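Local coordinates for AB hydrolase-1 domain-containing protein (Parabacteroides distasonis, PDB 4Q34) that is of unknown function but probably hydrolyses ester bonds as a putative esterase of the alpha/beta hydrolase superfamily, at residues V240-Y245 against K270-M275; K274-N277 against D282-V285; V181-L186 against A203-E208; I192-S197 against S314-T319; P48-H53 against A161-K166. All blocks are in the same frame, centred on the assembly; numbering follows the deposited sequence.

Contact 1 of 5, residues V240-Y245 against K270-M275; sequences VPIVIY and KIWAKM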
# COMPACT_ATOMS: atom_id res chain seq x y z
N VAL A 240 14.56 -22.54 -15.93
CA VAL A 240 13.15 -22.15 -16.04
C VAL A 240 12.98 -21.29 -17.27
O VAL A 240 13.92 -20.58 -17.70
CB VAL A 240 12.66 -21.34 -14.82
CG1 VAL A 240 12.85 -22.14 -13.55
CG2 VAL A 240 13.40 -20.00 -14.72
N PRO A 241 11.79 -21.32 -17.85
CA PRO A 241 11.57 -20.40 -18.96
C PRO A 241 11.56 -18.94 -18.54
O PRO A 241 11.01 -18.57 -17.50
CB PRO A 241 10.16 -20.76 -19.50
CG PRO A 241 9.64 -21.81 -18.62
CD PRO A 241 10.61 -22.15 -17.53
N ILE A 242 12.22 -18.10 -19.36
CA ILE A 242 12.28 -16.69 -19.11
C ILE A 242 11.89 -15.93 -20.38
O ILE A 242 12.31 -16.31 -21.47
CB ILE A 242 13.70 -16.28 -18.69
CG1 ILE A 242 14.09 -16.97 -17.38
CG2 ILE A 242 13.83 -14.77 -18.55
CD1 ILE A 242 15.53 -16.81 -16.96
N VAL A 243 11.04 -14.91 -20.21
CA VAL A 243 10.72 -13.98 -21.30
C VAL A 243 11.01 -12.54 -20.82
O VAL A 243 10.78 -12.20 -19.69
CB VAL A 243 9.27 -14.17 -21.86
CG1 VAL A 243 8.21 -13.80 -20.82
CG2 VAL A 243 9.03 -13.32 -23.11
N ILE A 244 11.52 -11.73 -21.74
CA ILE A 244 11.90 -10.35 -21.47
C ILE A 244 11.26 -9.49 -22.56
O ILE A 244 11.38 -9.83 -23.73
CB ILE A 244 13.42 -10.22 -21.50
CG1 ILE A 244 14.02 -10.95 -20.29
CG2 ILE A 244 13.85 -8.76 -21.45
CD1 ILE A 244 15.47 -11.31 -20.48
N TYR A 245 10.56 -8.41 -22.15
CA TYR A 245 9.90 -7.48 -23.08
C TYR A 245 10.50 -6.08 -23.01
O TYR A 245 10.75 -5.56 -21.92
CB TYR A 245 8.39 -7.37 -22.81
CG TYR A 245 7.63 -8.66 -22.87
CD1 TYR A 245 7.19 -9.18 -24.07
CD2 TYR A 245 7.34 -9.36 -21.71
CE1 TYR A 245 6.49 -10.39 -24.14
CE2 TYR A 245 6.61 -10.54 -21.75
CZ TYR A 245 6.21 -11.06 -22.98
OH TYR A 245 5.49 -12.24 -22.99
N LYS A 270 19.56 -9.68 -25.37
CA LYS A 270 19.64 -10.63 -26.48
C LYS A 270 20.91 -11.46 -26.43
O LYS A 270 20.89 -12.65 -26.74
CB LYS A 270 19.50 -9.91 -27.83
CG LYS A 270 18.09 -9.36 -28.00
CD LYS A 270 17.73 -9.06 -29.43
CE LYS A 270 18.24 -7.72 -29.82
NZ LYS A 270 17.77 -7.41 -31.20
N ILE A 271 22.02 -10.86 -26.00
CA ILE A 271 23.28 -11.58 -25.86
C ILE A 271 23.18 -12.59 -24.72
O ILE A 271 23.53 -13.76 -24.90
CB ILE A 271 24.44 -10.62 -25.62
CG1 ILE A 271 24.67 -9.78 -26.90
CG2 ILE A 271 25.69 -11.39 -25.21
CD1 ILE A 271 25.59 -8.57 -26.70
N TRP A 272 22.65 -12.13 -23.60
CA TRP A 272 22.40 -12.98 -22.41
C TRP A 272 21.52 -14.19 -22.73
O TRP A 272 21.88 -15.32 -22.41
CB TRP A 272 21.73 -12.13 -21.33
CG TRP A 272 21.60 -12.75 -19.97
CD1 TRP A 272 22.62 -13.02 -19.11
CD2 TRP A 272 20.40 -13.05 -19.26
NE1 TRP A 272 22.12 -13.51 -17.91
CE2 TRP A 272 20.76 -13.53 -17.99
CE3 TRP A 272 19.04 -12.97 -19.59
CZ2 TRP A 272 19.84 -13.93 -17.07
CZ3 TRP A 272 18.11 -13.38 -18.66
CH2 TRP A 272 18.51 -13.85 -17.41
N ALA A 273 20.43 -13.94 -23.47
CA ALA A 273 19.51 -15.02 -23.87
C ALA A 273 20.24 -16.03 -24.75
O ALA A 273 20.11 -17.23 -24.56
CB ALA A 273 18.30 -14.45 -24.62
N LYS A 274 21.00 -15.55 -25.71
CA LYS A 274 21.75 -16.43 -26.61
C LYS A 274 22.71 -17.33 -25.81
O LYS A 274 22.76 -18.55 -26.01
CB LYS A 274 22.46 -15.59 -27.68
CG LYS A 274 23.42 -16.38 -28.58
CD LYS A 274 22.73 -17.53 -29.26
CE LYS A 274 23.57 -18.01 -30.44
NZ LYS A 274 23.05 -19.33 -30.90
N MSE A 275 23.45 -16.73 -24.87
CA MSE A 275 24.40 -17.47 -24.10
C MSE A 275 23.73 -18.50 -23.25
O MSE A 275 24.22 -19.62 -23.15
CB MSE A 275 25.22 -16.51 -23.24
CG MSE A 275 26.18 -15.78 -24.16
SE MSE A 275 27.21 -14.50 -23.09
CE MSE A 275 27.86 -15.83 -21.78
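Ile242 and Ile244, two residues apart on one strand, both push their CD1 methyls against the indole of Trp272, a compact case of a wide ring serving two branched side chains at once. Along the helix, Lys270 comes first: by CA it is the helix residue nearest Ile244, at 9.2 Å from the CA of Ile244, yet its side chain leads away from the strand. Trp272 carries the contact. Its CG stands opposite the backbone N (chi1 -170°), which sends the six-membered half of the indole toward the strand. Ile244 CD1 sits at the rim of that ring, close to its plane, 3.8 Å from Trp272 CZ3 and 4.0 Å from Trp272 CE3, and the two side chains cross at about a right angle. Further round the ring Ile242 CD1 makes a looser approach, 4.2 Å from Trp272 CH2. The pyrrole end is held separately, since NE1 donates to Pro205 O; this polar anchor helps to fix the rotation of a ring whose other end is purely apolar. Next in line, Ala273 brings the helix within 8.8 Å of the strand, measured from its CA to Ile242 CA, and lays its methyl on Val283 and Val285. Selenomethionine Met275 turns to Phe206 and Pro207 instead. The contact thus packs helix 257-277 on strand 242-246 within a beta-alpha-beta unit completed by strand 283-287, while Trp183 of helix 178-185 meets the Trp272 ring with planes at about 45°.

Contact 2 of 5, residues K274-N277 against D282-V285; sequences KMLN and DVTV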
# COMPACT_ATOMS: atom_id res chain seq x y z
N LYS A 274 21.00 -15.55 -25.71
CA LYS A 274 21.75 -16.43 -26.61
C LYS A 274 22.71 -17.33 -25.81
O LYS A 274 22.76 -18.55 -26.01
CB LYS A 274 22.46 -15.59 -27.68
CG LYS A 274 23.42 -16.38 -28.58
CD LYS A 274 22.73 -17.53 -29.26
CE LYS A 274 23.57 -18.01 -30.44
NZ LYS A 274 23.05 -19.33 -30.90
N MSE A 275 23.45 -16.73 -24.87
CA MSE A 275 24.40 -17.47 -24.10
C MSE A 275 23.73 -18.50 -23.25
O MSE A 275 24.22 -19.62 -23.15
CB MSE A 275 25.22 -16.51 -23.24
CG MSE A 275 26.18 -15.78 -24.16
SE MSE A 275 27.21 -14.50 -23.09
CE MSE A 275 27.86 -15.83 -21.78
N LEU A 276 22.60 -18.17 -22.65
CA LEU A 276 21.86 -19.18 -21.86
C LEU A 276 21.24 -20.27 -22.73
O LEU A 276 21.28 -21.46 -22.40
CB LEU A 276 20.80 -18.52 -20.99
CG LEU A 276 21.34 -17.76 -19.77
CD1 LEU A 276 20.30 -16.82 -19.17
CD2 LEU A 276 21.86 -18.75 -18.73
N ASN A 277 20.69 -19.86 -23.86
CA ASN A 277 20.06 -20.86 -24.75
C ASN A 277 21.11 -21.84 -25.29
O ASN A 277 20.85 -23.05 -25.44
CB ASN A 277 19.30 -20.18 -25.88
CG ASN A 277 18.04 -19.44 -25.40
OD1 ASN A 277 17.48 -19.77 -24.36
ND2 ASN A 277 17.59 -18.47 -26.16
N ASP A 282 16.02 -21.49 -21.89
CA ASP A 282 14.81 -21.13 -22.61
C ASP A 282 14.50 -19.67 -22.30
O ASP A 282 13.60 -19.38 -21.49
CB ASP A 282 13.68 -22.03 -22.16
CG ASP A 282 12.38 -21.73 -22.86
OD1 ASP A 282 12.37 -20.89 -23.78
OD2 ASP A 282 11.37 -22.34 -22.49
N VAL A 283 15.26 -18.77 -22.93
CA VAL A 283 15.10 -17.35 -22.73
C VAL A 283 14.69 -16.70 -24.04
O VAL A 283 15.32 -16.93 -25.06
CB VAL A 283 16.42 -16.73 -22.24
CG1 VAL A 283 16.22 -15.27 -21.93
CG2 VAL A 283 16.98 -17.51 -21.06
N THR A 284 13.62 -15.93 -23.99
CA THR A 284 13.05 -15.24 -25.16
C THR A 284 13.10 -13.76 -24.87
O THR A 284 12.71 -13.33 -23.78
CB THR A 284 11.59 -15.69 -25.35
OG1 THR A 284 11.54 -17.11 -25.53
CG2 THR A 284 10.95 -15.02 -26.56
N VAL A 285 13.57 -12.98 -25.84
CA VAL A 285 13.55 -11.56 -25.73
C VAL A 285 12.69 -11.01 -26.86
O VAL A 285 12.95 -11.33 -28.01
CB VAL A 285 14.94 -10.96 -25.82
CG1 VAL A 285 14.89 -9.45 -25.69
CG2 VAL A 285 15.83 -11.57 -24.74
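The closing corner of a beta-alpha-beta crossover is the setting here: helix 257-277 ends, a short turn follows, and Asn277 and Leu276 seize Val283 on the returning strand. The side-chain amide of Asn277 does what a neighbouring strand would do, reading the N-H and the C=O of a single residue. Val283 N donates to Asn277 OD1 over 2.8 Å, nearly straight at 166°, and Asn277 ND2 donates to Val283 O over 3.0 Å at 169°. Each acceptor is approached on a lone pair in its carbonyl plane, and Val283 O lies almost in the plane of the Asn277 amide, so the paired bonds keep that amide from turning. With CG beside the backbone N (chi1 -70°), the amide swings out from the helix toward the strand. Asp282 N is also near, 3.3 Å from Asn277 OD1, but poorly aimed for a bond. Below this polar clasp is an apolar layer. Val283 CG2 touches Leu276 CD1 at 3.9 Å and Leu276 CB at 4.0 Å, the two side chains crossing obliquely. Leu276 is backed by Phe234, Tyr237 and Thr238, and the polar end of Asp282 leaves the contact to form a salt bridge with Lys320. On its inner side the strand bonds to Ile242 and Ile244 through Asp282 and Thr284, so Asn277 takes up backbone groups of Val283 that face the other way. The contact ties the C-terminal end of helix 257-277 to strand 283-287, which pairs with strand 242-246 at the margin of the large sheet.

Contact 3 of 5, residues V181-L186 against A203-E208; sequences VGWNTL and AVPFPE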
# COMPACT_ATOMS: atom_id res chain seq x y z
N VAL A 181 16.11 -8.16 -9.02
CA VAL A 181 15.45 -8.78 -7.87
C VAL A 181 15.05 -10.21 -8.25
O VAL A 181 15.31 -11.13 -7.52
CB VAL A 181 14.29 -7.95 -7.31
CG1 VAL A 181 13.54 -8.71 -6.25
CG2 VAL A 181 14.82 -6.62 -6.78
N GLY A 182 14.40 -10.35 -9.40
CA GLY A 182 14.05 -11.63 -9.98
C GLY A 182 15.24 -12.56 -10.15
O GLY A 182 15.19 -13.74 -9.73
N TRP A 183 16.34 -12.05 -10.70
CA TRP A 183 17.49 -12.90 -10.97
C TRP A 183 18.08 -13.41 -9.66
O TRP A 183 18.50 -14.57 -9.59
CB TRP A 183 18.58 -12.24 -11.83
CG TRP A 183 18.13 -11.48 -13.02
CD1 TRP A 183 18.64 -10.31 -13.43
CD2 TRP A 183 17.11 -11.83 -13.97
NE1 TRP A 183 18.00 -9.87 -14.57
CE2 TRP A 183 17.04 -10.79 -14.91
CE3 TRP A 183 16.20 -12.89 -14.10
CZ2 TRP A 183 16.13 -10.77 -15.97
CZ3 TRP A 183 15.33 -12.89 -15.17
CH2 TRP A 183 15.27 -11.83 -16.08
N ASN A 184 18.05 -12.59 -8.62
CA ASN A 184 18.52 -12.97 -7.30
C ASN A 184 17.57 -13.98 -6.60
O ASN A 184 18.03 -14.94 -5.95
CB ASN A 184 18.74 -11.72 -6.41
CG ASN A 184 20.08 -11.05 -6.66
OD1 ASN A 184 21.08 -11.51 -6.17
ND2 ASN A 184 20.11 -10.01 -7.46
N THR A 185 16.28 -13.74 -6.72
CA THR A 185 15.28 -14.54 -6.04
C THR A 185 15.33 -15.99 -6.58
O THR A 185 15.13 -16.96 -5.80
CB THR A 185 13.89 -13.95 -6.21
OG1 THR A 185 13.89 -12.58 -5.83
CG2 THR A 185 12.86 -14.69 -5.36
N LEU A 186 15.61 -16.17 -7.87
CA LEU A 186 15.68 -17.48 -8.47
C LEU A 186 16.68 -18.41 -7.74
O LEU A 186 16.48 -19.63 -7.66
CB LEU A 186 16.01 -17.37 -9.98
CG LEU A 186 15.96 -18.68 -10.78
CD1 LEU A 186 14.52 -19.17 -10.90
CD2 LEU A 186 16.54 -18.50 -12.19
N ALA A 203 22.48 -5.51 -13.13
CA ALA A 203 23.07 -6.73 -12.59
C ALA A 203 22.69 -7.99 -13.38
O ALA A 203 22.15 -8.98 -12.84
CB ALA A 203 22.74 -6.87 -11.13
N VAL A 204 22.98 -7.95 -14.66
CA VAL A 204 22.69 -9.08 -15.54
C VAL A 204 23.81 -10.10 -15.34
O VAL A 204 24.96 -9.77 -15.50
CB VAL A 204 22.60 -8.64 -17.00
CG1 VAL A 204 22.31 -9.82 -17.90
CG2 VAL A 204 21.54 -7.54 -17.15
N PRO A 205 23.49 -11.35 -14.95
CA PRO A 205 24.56 -12.25 -14.60
C PRO A 205 25.16 -13.01 -15.79
O PRO A 205 24.46 -13.68 -16.54
CB PRO A 205 23.90 -13.22 -13.60
CG PRO A 205 22.50 -13.28 -14.08
CD PRO A 205 22.18 -11.89 -14.57
N PHE A 206 26.47 -12.90 -15.93
CA PHE A 206 27.22 -13.65 -16.91
C PHE A 206 28.31 -14.50 -16.22
O PHE A 206 28.77 -14.13 -15.11
CB PHE A 206 27.89 -12.69 -17.88
CG PHE A 206 26.93 -11.98 -18.79
CD1 PHE A 206 26.36 -10.79 -18.42
CD2 PHE A 206 26.64 -12.51 -20.03
CE1 PHE A 206 25.49 -10.12 -19.27
CE2 PHE A 206 25.73 -11.87 -20.87
CZ PHE A 206 25.18 -10.67 -20.49
N PRO A 207 28.76 -15.59 -16.86
CA PRO A 207 29.84 -16.37 -16.29
C PRO A 207 31.11 -15.57 -16.21
O PRO A 207 31.40 -14.75 -17.09
CB PRO A 207 30.05 -17.52 -17.28
CG PRO A 207 28.94 -17.47 -18.23
CD PRO A 207 28.32 -16.11 -18.17
N GLU A 208 31.86 -15.81 -15.14
CA GLU A 208 33.14 -15.18 -14.94
C GLU A 208 34.01 -15.42 -16.13
O GLU A 208 34.08 -16.54 -16.64
CB GLU A 208 33.79 -15.78 -13.68
CG GLU A 208 33.11 -15.27 -12.42
CD GLU A 208 33.30 -16.16 -11.18
OE1 GLU A 208 33.79 -17.29 -11.31
OE2 GLU A 208 32.90 -15.73 -10.06
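Trp183 meets Pro205 and Ala203 through a single ring atom, CD1, and the two encounters differ in kind. The first is apolar. Pro205 CD lies 4.0 Å from Trp183 CD1, and the proline ring and the indole cross at about a right angle. Trp183 keeps its CG beside the backbone N (chi1 -45°), a placing that stands the indole off the helix with its five-membered half within touch of the strand. The second is a contact with a polar atom but not a hydrogen bond: Ala203 O comes to 3.8 Å from Trp183 CD1, at the ring edge and near its plane. Ala203 has a left-handed backbone conformation just before strand 204-207 begins, and its CB bond also points toward the helix. Backbone spacing fits an interface bridged by one large side chain, with Trp183 CA 7.9 Å from Val204 CA. Hydrogen bonds are absent between the two segments but present around them. Val181 O is gripped twice by Thr185, by its N at 2.9 Å and by its OG1 at 2.6 Å, the hydroxyl coming from 45° above the carbonyl plane; Thr185 thereby ties its hydroxyl back to its own helix. Trp183 O is bonded to the hydroxyl of Tyr237. Strand 204-207 forms a small parallel sheet with strand 226-229, and Val204 also leans on Met269 of helix 257-277. Helix 178-185, which follows strand 170-175 as the nucleophile-elbow helix does in alpha/beta hydrolases, packs on strand 192-198 and helix 153-167, so the contact joins a helix flanking the large sheet to the small two-stranded one.

Contact 4 of 5, residues I192-S197 against S314-T319; sequences IKAIAS and SEWLHT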
# COMPACT_ATOMS: atom_id res chain seq x y z
N ILE A 192 9.97 -20.80 -8.04
CA ILE A 192 9.77 -19.98 -9.25
C ILE A 192 9.75 -20.89 -10.47
O ILE A 192 10.76 -21.51 -10.84
CB ILE A 192 10.84 -18.87 -9.39
CG1 ILE A 192 10.57 -17.79 -8.37
CG2 ILE A 192 10.79 -18.27 -10.81
CD1 ILE A 192 11.75 -16.89 -8.10
N LYS A 193 8.60 -20.96 -11.12
CA LYS A 193 8.46 -21.83 -12.28
C LYS A 193 8.92 -21.16 -13.60
O LYS A 193 9.16 -21.84 -14.58
CB LYS A 193 6.98 -22.26 -12.45
CG LYS A 193 6.42 -23.18 -11.36
CD LYS A 193 6.92 -24.60 -11.50
CE LYS A 193 6.33 -25.30 -12.73
NZ LYS A 193 6.71 -26.74 -12.69
N ALA A 194 8.95 -19.83 -13.60
CA ALA A 194 9.18 -19.03 -14.81
C ALA A 194 9.26 -17.59 -14.39
O ALA A 194 8.74 -17.19 -13.34
CB ALA A 194 8.08 -19.22 -15.86
N ILE A 195 9.90 -16.81 -15.24
CA ILE A 195 10.04 -15.37 -14.99
C ILE A 195 9.73 -14.64 -16.29
O ILE A 195 10.33 -14.98 -17.31
CB ILE A 195 11.46 -14.97 -14.56
CG1 ILE A 195 11.87 -15.67 -13.28
CG2 ILE A 195 11.55 -13.46 -14.40
CD1 ILE A 195 13.34 -15.53 -12.94
N ALA A 196 8.82 -13.67 -16.21
CA ALA A 196 8.59 -12.69 -17.27
C ALA A 196 9.02 -11.34 -16.74
O ALA A 196 8.53 -10.90 -15.69
CB ALA A 196 7.12 -12.64 -17.68
N SER A 197 9.85 -10.64 -17.50
CA SER A 197 10.35 -9.35 -17.07
C SER A 197 10.12 -8.26 -18.10
O SER A 197 10.50 -8.42 -19.29
CB SER A 197 11.84 -9.44 -16.70
OG SER A 197 12.28 -8.25 -16.06
N SER A 314 -0.11 -13.83 -21.77
CA SER A 314 -0.99 -15.03 -21.64
C SER A 314 -0.57 -16.11 -22.65
O SER A 314 -0.60 -17.28 -22.36
CB SER A 314 -2.46 -14.69 -21.90
OG SER A 314 -3.03 -13.97 -20.84
N GLU A 315 -0.22 -15.70 -23.86
CA GLU A 315 0.19 -16.63 -24.87
C GLU A 315 1.44 -17.41 -24.43
O GLU A 315 1.50 -18.63 -24.54
CB GLU A 315 0.42 -15.87 -26.23
CG GLU A 315 0.92 -16.74 -27.37
CD GLU A 315 1.08 -15.98 -28.69
OE1 GLU A 315 2.00 -15.17 -28.72
OE2 GLU A 315 0.32 -16.24 -29.64
N TRP A 316 2.44 -16.69 -23.97
CA TRP A 316 3.69 -17.31 -23.51
C TRP A 316 3.42 -18.24 -22.34
O TRP A 316 3.91 -19.36 -22.31
CB TRP A 316 4.66 -16.23 -23.09
CG TRP A 316 5.99 -16.71 -22.75
CD1 TRP A 316 6.97 -17.08 -23.61
CD2 TRP A 316 6.52 -16.87 -21.44
NE1 TRP A 316 8.09 -17.48 -22.89
CE2 TRP A 316 7.83 -17.36 -21.57
CE3 TRP A 316 5.99 -16.67 -20.17
CZ2 TRP A 316 8.66 -17.60 -20.46
CZ3 TRP A 316 6.82 -16.91 -19.07
CH2 TRP A 316 8.14 -17.37 -19.25
N LEU A 317 2.66 -17.76 -21.39
CA LEU A 317 2.32 -18.59 -20.22
C LEU A 317 1.68 -19.88 -20.72
O LEU A 317 1.99 -20.97 -20.25
CB LEU A 317 1.40 -17.84 -19.29
CG LEU A 317 1.98 -16.64 -18.53
CD1 LEU A 317 0.88 -15.87 -17.81
CD2 LEU A 317 3.09 -17.09 -17.60
N HIS A 318 0.80 -19.77 -21.74
CA HIS A 318 0.15 -20.95 -22.24
C HIS A 318 1.14 -21.92 -22.89
O HIS A 318 1.09 -23.13 -22.63
CB HIS A 318 -0.92 -20.56 -23.24
CG HIS A 318 -1.67 -21.72 -23.76
ND1 HIS A 318 -2.58 -22.41 -22.99
CD2 HIS A 318 -1.54 -22.41 -24.91
CE1 HIS A 318 -3.03 -23.43 -23.69
NE2 HIS A 318 -2.42 -23.45 -24.86
N THR A 319 2.06 -21.41 -23.70
CA THR A 319 2.97 -22.31 -24.42
C THR A 319 3.96 -22.99 -23.47
O THR A 319 4.56 -24.00 -23.83
CB THR A 319 3.76 -21.59 -25.53
OG1 THR A 319 4.60 -20.61 -24.93
CG2 THR A 319 2.85 -20.97 -26.54
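With its CG opposite the backbone N (chi1 -173°) and its ring turned by a chi2 of 77°, Trp316 reaches out from its helix so that the far corner of the indole, CH2, comes down on Ala194 and Ile195. Ala194 CB is 3.9 Å from Trp316 CH2 and 4.2 Å from Trp316 CZ3, an oblique approach to the ring. The backbone of Ala194 is almost fully extended, and its methyl points toward the helix; being so short, it lets the six-membered ring reach close to the strand. Ile195 takes part by its main chain. Its O lies 3.8 Å from Trp316 CH2, again obliquely, while its side chain heads for the other face of the sheet and touches Trp183. This carbonyl already belongs to the sheet, for Ile195 O faces Val243 N of the adjacent strand, so the tryptophan lies against a bonded strand pair. Ala196 presents a second methyl to the same side. With Leu317 CA 8.7 Å from Ala194 CA, the tryptophan spans most of the gap, and Leu317 itself turns to Val171. Trp316 also covers Pro241, Val243 and Tyr245, so it straddles strands 192-198 and 242-246. Helix 306-319, the last of the chain, thereby covers the sheet on the face opposite helices 178-185 and 257-277, in keeping with the three-layer sandwich of alpha/beta hydrolases.

Contact 5 of 5, residues P48-H53 against A161-K166; sequences PLVFAH and AALFDK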
# COMPACT_ATOMS: atom_id res chain seq x y z
N PRO A 48 0.15 -19.29 -9.23
CA PRO A 48 -0.11 -17.91 -9.01
C PRO A 48 0.90 -17.03 -9.76
O PRO A 48 2.03 -17.49 -10.04
CB PRO A 48 0.08 -17.74 -7.50
CG PRO A 48 0.97 -18.87 -7.09
CD PRO A 48 0.57 -19.99 -7.99
N LEU A 49 0.48 -15.81 -10.04
CA LEU A 49 1.35 -14.76 -10.54
C LEU A 49 1.76 -13.80 -9.41
O LEU A 49 0.92 -13.29 -8.68
CB LEU A 49 0.66 -14.00 -11.65
CG LEU A 49 0.07 -14.82 -12.77
CD1 LEU A 49 -0.57 -13.90 -13.77
CD2 LEU A 49 1.11 -15.69 -13.45
N VAL A 50 3.07 -13.56 -9.27
CA VAL A 50 3.64 -12.65 -8.30
C VAL A 50 4.28 -11.50 -9.07
O VAL A 50 5.09 -11.74 -9.96
CB VAL A 50 4.67 -13.36 -7.42
CG1 VAL A 50 5.32 -12.36 -6.47
CG2 VAL A 50 4.05 -14.55 -6.70
N PHE A 51 3.89 -10.27 -8.72
CA PHE A 51 4.33 -9.09 -9.44
C PHE A 51 5.29 -8.25 -8.64
O PHE A 51 4.99 -7.89 -7.49
CB PHE A 51 3.10 -8.25 -9.84
CG PHE A 51 2.19 -8.93 -10.83
CD1 PHE A 51 2.39 -8.81 -12.19
CD2 PHE A 51 1.13 -9.67 -10.41
CE1 PHE A 51 1.57 -9.42 -13.10
CE2 PHE A 51 0.29 -10.29 -11.32
CZ PHE A 51 0.50 -10.17 -12.67
N ALA A 52 6.43 -7.92 -9.24
CA ALA A 52 7.48 -7.11 -8.60
C ALA A 52 7.80 -5.81 -9.36
O ALA A 52 8.29 -5.84 -10.51
CB ALA A 52 8.76 -7.91 -8.48
N HIS A 53 7.62 -4.70 -8.70
CA HIS A 53 7.89 -3.36 -9.24
C HIS A 53 9.39 -3.03 -9.25
O HIS A 53 10.23 -3.78 -8.70
CB HIS A 53 7.15 -2.35 -8.36
CG HIS A 53 7.62 -2.36 -6.94
ND1 HIS A 53 8.79 -1.75 -6.55
CD2 HIS A 53 7.15 -2.99 -5.84
CE1 HIS A 53 8.98 -1.94 -5.26
NE2 HIS A 53 8.00 -2.69 -4.81
N ALA A 161 11.71 -14.46 -2.00
CA ALA A 161 11.92 -15.90 -1.80
C ALA A 161 11.00 -16.44 -0.69
O ALA A 161 10.44 -17.54 -0.85
CB ALA A 161 13.35 -16.20 -1.49
N ALA A 162 10.85 -15.68 0.39
CA ALA A 162 9.97 -16.06 1.51
C ALA A 162 8.52 -16.15 1.01
O ALA A 162 7.79 -17.07 1.39
CB ALA A 162 10.10 -15.08 2.66
N LEU A 163 8.16 -15.27 0.10
CA LEU A 163 6.81 -15.31 -0.46
C LEU A 163 6.58 -16.54 -1.32
O LEU A 163 5.57 -17.22 -1.17
CB LEU A 163 6.57 -14.07 -1.32
CG LEU A 163 5.22 -14.01 -2.04
CD1 LEU A 163 4.05 -14.21 -1.07
CD2 LEU A 163 5.13 -12.67 -2.81
N PHE A 164 7.51 -16.83 -2.25
CA PHE A 164 7.40 -18.03 -3.07
C PHE A 164 7.44 -19.29 -2.22
O PHE A 164 6.74 -20.24 -2.49
CB PHE A 164 8.48 -18.07 -4.15
CG PHE A 164 8.13 -17.24 -5.35
CD1 PHE A 164 7.21 -17.70 -6.27
CD2 PHE A 164 8.66 -15.99 -5.52
CE1 PHE A 164 6.84 -16.94 -7.36
CE2 PHE A 164 8.33 -15.23 -6.63
CZ PHE A 164 7.40 -15.71 -7.54
N ASP A 165 8.26 -19.30 -1.19
CA ASP A 165 8.26 -20.46 -0.30
C ASP A 165 6.92 -20.69 0.37
O ASP A 165 6.50 -21.85 0.59
CB ASP A 165 9.36 -20.31 0.72
CG ASP A 165 10.76 -20.59 0.14
OD1 ASP A 165 10.88 -21.05 -1.03
OD2 ASP A 165 11.73 -20.35 0.89
N LYS A 166 6.26 -19.62 0.73
CA LYS A 166 4.97 -19.66 1.40
C LYS A 166 3.84 -20.15 0.49
O LYS A 166 3.06 -21.00 0.89
CB LYS A 166 4.61 -18.28 1.95
CG LYS A 166 3.28 -18.14 2.67
CD LYS A 166 3.03 -16.70 3.09
CE LYS A 166 1.62 -16.50 3.62
NZ LYS A 166 1.40 -17.27 4.88
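Strand and helix draw nearest at Val50 and Phe164, whose CA atoms are 8.4 Å apart, a spacing that one layer of interlocked side chains can fill. Val50 makes the strand's side of the contact. Phe164 CZ comes up to it obliquely, at 3.6 Å from Val50 CB and equally 3.6 Å from Val50 CG2, so that CZ lies over the branch point and leans to CG2. Val50 CG2 also touches Phe164 CE1 at 3.7 Å, and the two side chains come from opposite directions. The other methyl serves a second partner: Val50 CG1 meets Leu163 CD2 tip to tip at 3.7 Å. Val50 holds CG1 opposite its backbone N (chi1 176°), which turns CG1 to Leu163 and CG2 to the phenyl ring, although CG1 also lies at 4.1 Å from Phe164 CZ, and consecutive helix residues thus close on one side chain. The contact is apolar and buried. Phe164 is further steadied by an edge-to-face meeting with Phe172, and Leu163 reaches on to Val86. Beyond these, Ile167 of the same helix also lies on Val50. Strand 49-52 runs parallel between strands 83-87 and 170-175, at the middle of the large sheet, and helix 153-167 covers one face here, touching all three strands, next to helix 178-185.

How the contacts relate
Four of the five contacts are buried, whereas contact 2, farthest from the chain's centre, is only partly so, and there alone hydrogen bonds run between the segments. Contacts 1 and 2 share helix 257-277 and bind it to two neighbouring strands, first by apolar methyls on an indole, then by an amide. Contacts 1, 3 and 4 each rest on one tryptophan; contact 5, about 21 Å from contact 1 between centres, uses aliphatic and phenyl groups. Contacts 1 and 4 reach adjacent strands from opposite faces of the large sheet. Contact 3 alone leaves that sheet, touching contacts 1, 2, 4 and 5 by packing and, toward contact 1, by an indole hydrogen bond.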